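Local coordinates for TRAP dicarboxylate transporter, DctP subunit (Ochrobactrum anthropi, PDB 4P47), which probably binds small organic acids such as dicarboxylates in the periplasm and hands them to a TRAP-type membrane transporter, at residues T31-A36 against V88-V92; K103-A107 against E318-T323. All coordinates share one frame; numbering follows the deposited sequence. Where two conformers were deposited one is given.

In the fold
Strand 30-35, close to the N terminus, is met again after 51 residues when 88-92 comes back beside it. Interaction 1 thereby closes a loop containing helix 43-58, strand 63-68 and helix 76-85, and sets two parallel strands together in the sheet. The chain then leaves strand 90-94 for the loop that carries 103-107. Its partner comes much later in the chain: interaction 2 closes a span of 210 residues by bringing in the junction of helices 316-319 and 321-336. The two closures follow in series, neither nesting nor crossing. Their centres lie 27 Å apart, one tying strands in the sheet, the other fixing the C-terminal helices to an early loop.

Interaction 1: T31-A36 against V88-V92; sequences TIKFAA and VEMTV
F34 and M90 form a parallel beta bridge, as do A35 and T91, where strand 30-35 lies beside strand 90-94 in the interior of the sheet. Two backbone bonds of 2.9 Å, M90 N to K33 O and A35 N to M90 O, set the register. Each end of this short pairing is extended by a side chain. Ahead of the strand the backbone of E89 is not extended, and its chain, bent at chi2, turns the carboxylate back so that OE1 accepts K33 N at 2.9 Å, on the anti side and 34° out of the carboxylate plane. The other oxygen, OE2, receives a water that also donates to T31 O. With an alanine in place of E89, K33 N would probably lose this acceptor and the water its second anchor, freeing the start of the pairing to fray. At the far end T91 OG1, placed beside its own carbonyl carbon (chi1 -166°), donates to A35 O at 2.7 Å from above the carbonyl plane. On the face bearing F34 and M90, the methionine bends at its last torsion (chi3 65°), which lays CE over the phenylalanine ring, 4.1 Å from the F34 centroid and near the ring normal, a CH-pi contact, with SD farther off in a Met-aromatic one. That sulfur also rests 3.7 Å from I32 CG2, while V92 CG1 lies 3.8 Å from F34 CE1. F51 of helix 43-58 meets both F34 and M90. T79 of helix 76-85 backs A35 and T91. Two beta-alpha-beta crossovers put the first strand between the second, 63-68, and the third, and antiparallel strand 229-245 beyond 90-94 completes the order expected of class II periplasmic binding proteins.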
# COMPACT_ATOMS: atom_id res chain seq x y z
N THR A 31 20.88 -2.37 -18.79
CA THR A 31 20.96 -2.83 -17.42
C THR A 31 20.02 -1.98 -16.60
O THR A 31 20.03 -0.76 -16.68
CB THR A 31 22.38 -2.74 -16.85
OG1 THR A 31 23.25 -3.57 -17.62
CG2 THR A 31 22.41 -3.22 -15.40
N ILE A 32 19.19 -2.66 -15.82
CA ILE A 32 18.22 -2.00 -14.99
C ILE A 32 18.45 -2.36 -13.54
O ILE A 32 18.35 -3.53 -13.18
CB ILE A 32 16.80 -2.43 -15.37
CG1 ILE A 32 16.46 -1.98 -16.78
CG2 ILE A 32 15.81 -1.88 -14.35
CD1 ILE A 32 15.06 -2.44 -17.26
N LYS A 33 18.77 -1.37 -12.71
CA LYS A 33 18.85 -1.56 -11.27
C LYS A 33 17.46 -1.31 -10.68
O LYS A 33 16.88 -0.27 -10.93
CB LYS A 33 19.88 -0.61 -10.66
CG LYS A 33 21.28 -0.79 -11.23
CD LYS A 33 22.30 0.19 -10.62
CE LYS A 33 23.70 0.00 -11.22
NZ LYS A 33 24.74 0.86 -10.57
N PHE A 34 16.95 -2.27 -9.91
CA PHE A 34 15.58 -2.23 -9.39
C PHE A 34 15.67 -2.36 -7.88
O PHE A 34 15.97 -3.44 -7.36
CB PHE A 34 14.81 -3.40 -10.04
CG PHE A 34 13.32 -3.43 -9.79
CD1 PHE A 34 12.66 -2.49 -9.03
CD2 PHE A 34 12.58 -4.42 -10.37
CE1 PHE A 34 11.26 -2.57 -8.82
CE2 PHE A 34 11.22 -4.51 -10.19
CZ PHE A 34 10.55 -3.58 -9.41
N ALA A 35 15.42 -1.25 -7.20
CA ALA A 35 15.60 -1.17 -5.75
C ALA A 35 14.26 -1.26 -5.01
O ALA A 35 13.23 -0.80 -5.50
CB ALA A 35 16.26 0.13 -5.41
N ALA A 36 14.27 -1.84 -3.81
CA ALA A 36 13.10 -1.79 -2.94
C ALA A 36 13.52 -1.99 -1.50
O ALA A 36 14.65 -2.36 -1.22
CB ALA A 36 12.09 -2.86 -3.33
N VAL A 88 19.23 5.45 -10.23
CA VAL A 88 18.65 4.12 -10.03
C VAL A 88 17.52 4.05 -11.05
O VAL A 88 16.72 4.98 -11.13
CB VAL A 88 18.11 3.97 -8.60
CG1 VAL A 88 17.41 2.65 -8.42
CG2 VAL A 88 19.27 4.11 -7.60
N GLU A 89 17.44 2.99 -11.86
CA GLU A 89 16.44 2.94 -12.94
C GLU A 89 15.03 2.65 -12.47
O GLU A 89 14.08 3.22 -13.00
CB GLU A 89 16.80 1.90 -13.98
CG GLU A 89 17.99 2.28 -14.87
CD GLU A 89 19.34 2.13 -14.20
OE1 GLU A 89 19.46 1.37 -13.22
OE2 GLU A 89 20.29 2.80 -14.67
N MET A 90 14.88 1.72 -11.54
CA MET A 90 13.53 1.29 -11.14
C MET A 90 13.38 1.15 -9.64
O MET A 90 14.34 0.87 -8.92
CB MET A 90 13.16 -0.06 -11.77
CG MET A 90 12.76 0.02 -13.24
SD MET A 90 12.14 -1.52 -13.96
CE MET A 90 10.63 -1.68 -12.99
N THR A 91 12.16 1.33 -9.16
CA THR A 91 11.84 1.03 -7.78
C THR A 91 10.36 0.70 -7.69
O THR A 91 9.57 0.95 -8.62
CB THR A 91 12.21 2.18 -6.84
OG1 THR A 91 12.19 1.74 -5.48
CG2 THR A 91 11.27 3.35 -6.99
N VAL A 92 9.98 0.12 -6.56
CA VAL A 92 8.59 -0.09 -6.20
C VAL A 92 8.40 0.33 -4.74
O VAL A 92 9.23 0.02 -3.90
CB VAL A 92 8.17 -1.58 -6.47
CG1 VAL A 92 9.08 -2.57 -5.73
CG2 VAL A 92 6.70 -1.78 -6.14
O HOH W 1 21.42 1.67 -17.04

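Interaction 2: K103-A107 against E318-T323; sequences KAFEA and EIGAET
E318 and I319 bring the end of the short helix 316-319 against the 3-10 turn that begins at K103, at a glycine break between two helices. E318 comes first, on the solvent-exposed side. Its backbone O touches K103 CB at 3.8 Å, and the bent lysine chain crosses its side chain obliquely; the ammonium is near, but beyond salt-bridge range. E318 also meets a second acid: the E106 side chain, fully extended, crosses that of E318 at about a right angle, their carboxylate planes 35° apart, and E106 OE1 comes within 2.5 Å of E318 OE2, so close that one of the two acids probably holds a proton. I319 follows as the central wedge. With CG1 held beside its backbone N (chi1 -69°), it spreads three carbons over the turn: CG1 passes 3.6 Å from E106 OE1, CD1 comes to 3.8 Å from A107 N, and CG2 packs on A107 CB. Within the turn E106 N and A107 N bond back to K103 O and A104 O. G320 then breaks the helical course with a positive phi of 112°, at backbone angles where any side chain would collide with the carbonyl oxygen of I319, so that glycine is called for; it is also the N-cap of helix 321-336. The redirected chain swings T323 back to the same loop. F128 of helix 127-133 touches both A107 and T323, and R135, in a loop, both A104 and T323, so both sides of the contact share these neighbours. T323 itself reaches the loop with two branches, OG1 lying 3.9 Å from A104 CB and CG2 4.0 Å from A107 CB.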
# COMPACT_ATOMS: atom_id res chain seq x y z
N LYS A 103 0.61 15.82 -5.57
CA LYS A 103 -0.33 15.80 -4.45
C LYS A 103 -1.53 14.88 -4.63
O LYS A 103 -2.07 14.36 -3.64
CB LYS A 103 -0.82 17.22 -4.17
CG LYS A 103 -0.08 17.88 -3.05
CD LYS A 103 -0.41 17.23 -1.71
CE LYS A 103 0.70 17.48 -0.72
NZ LYS A 103 1.24 18.87 -0.80
N ALA A 104 -1.95 14.68 -5.87
CA ALA A 104 -3.10 13.82 -6.14
C ALA A 104 -2.88 12.42 -5.57
O ALA A 104 -3.87 11.76 -5.24
CB ALA A 104 -3.40 13.78 -7.63
N PHE A 105 -1.63 11.96 -5.48
CA PHE A 105 -1.38 10.63 -4.95
C PHE A 105 -1.79 10.48 -3.48
O PHE A 105 -1.92 9.36 -3.00
CB PHE A 105 0.08 10.23 -5.15
CG PHE A 105 0.35 9.62 -6.49
CD1 PHE A 105 0.66 10.42 -7.59
CD2 PHE A 105 0.28 8.26 -6.67
CE1 PHE A 105 0.90 9.86 -8.83
CE2 PHE A 105 0.52 7.70 -7.93
CZ PHE A 105 0.83 8.51 -9.00
N GLU A 106 -2.02 11.57 -2.76
CA GLU A 106 -2.56 11.46 -1.40
C GLU A 106 -3.90 10.76 -1.39
O GLU A 106 -4.30 10.19 -0.37
CB GLU A 106 -2.66 12.85 -0.78
CG GLU A 106 -3.13 12.90 0.64
CD GLU A 106 -3.02 14.30 1.20
OE1 GLU A 106 -3.79 15.18 0.75
OE2 GLU A 106 -2.17 14.52 2.08
N ALA A 107 -4.58 10.74 -2.54
CA ALA A 107 -5.86 10.04 -2.62
C ALA A 107 -5.73 8.56 -2.22
O ALA A 107 -6.67 7.98 -1.67
CB ALA A 107 -6.48 10.17 -4.02
N GLU A 318 -6.69 19.93 -1.83
CA GLU A 318 -5.30 19.79 -2.29
C GLU A 318 -5.11 18.60 -3.22
O GLU A 318 -4.32 18.66 -4.15
CB GLU A 318 -4.31 19.73 -1.12
CG GLU A 318 -4.40 18.47 -0.29
CD GLU A 318 -3.43 18.48 0.88
OE1 GLU A 318 -2.75 19.50 1.09
OE2 GLU A 318 -3.34 17.46 1.60
N ILE A 319 -5.88 17.53 -3.00
CA ILE A 319 -5.87 16.39 -3.91
C ILE A 319 -6.45 16.81 -5.28
O ILE A 319 -5.91 16.47 -6.33
CB ILE A 319 -6.68 15.21 -3.33
CG1 ILE A 319 -5.94 14.61 -2.13
CG2 ILE A 319 -6.89 14.14 -4.40
CD1 ILE A 319 -6.76 13.64 -1.28
N GLY A 320 -7.55 17.55 -5.23
CA GLY A 320 -8.25 18.03 -6.41
C GLY A 320 -9.60 17.36 -6.58
O GLY A 320 -9.71 16.13 -6.51
N ALA A 321 -10.64 18.16 -6.81
CA ALA A 321 -11.97 17.62 -7.05
C ALA A 321 -11.98 16.61 -8.20
O ALA A 321 -12.70 15.61 -8.15
CB ALA A 321 -12.96 18.76 -7.34
N GLU A 322 -11.20 16.87 -9.24
CA GLU A 322 -11.16 15.98 -10.39
C GLU A 322 -10.83 14.55 -9.94
O GLU A 322 -11.48 13.57 -10.31
CB GLU A 322 -10.12 16.46 -11.42
CG GLU A 322 -10.01 15.60 -12.68
CD GLU A 322 -11.07 15.91 -13.73
OE1 GLU A 322 -11.62 17.03 -13.72
OE2 GLU A 322 -11.36 15.03 -14.57
N THR A 323 -9.77 14.44 -9.17
CA THR A 323 -9.33 13.14 -8.69
C THR A 323 -10.32 12.55 -7.69
O THR A 323 -10.73 11.39 -7.82
CB THR A 323 -7.94 13.26 -8.07
OG1 THR A 323 -6.99 13.68 -9.07
CG2 THR A 323 -7.47 11.95 -7.51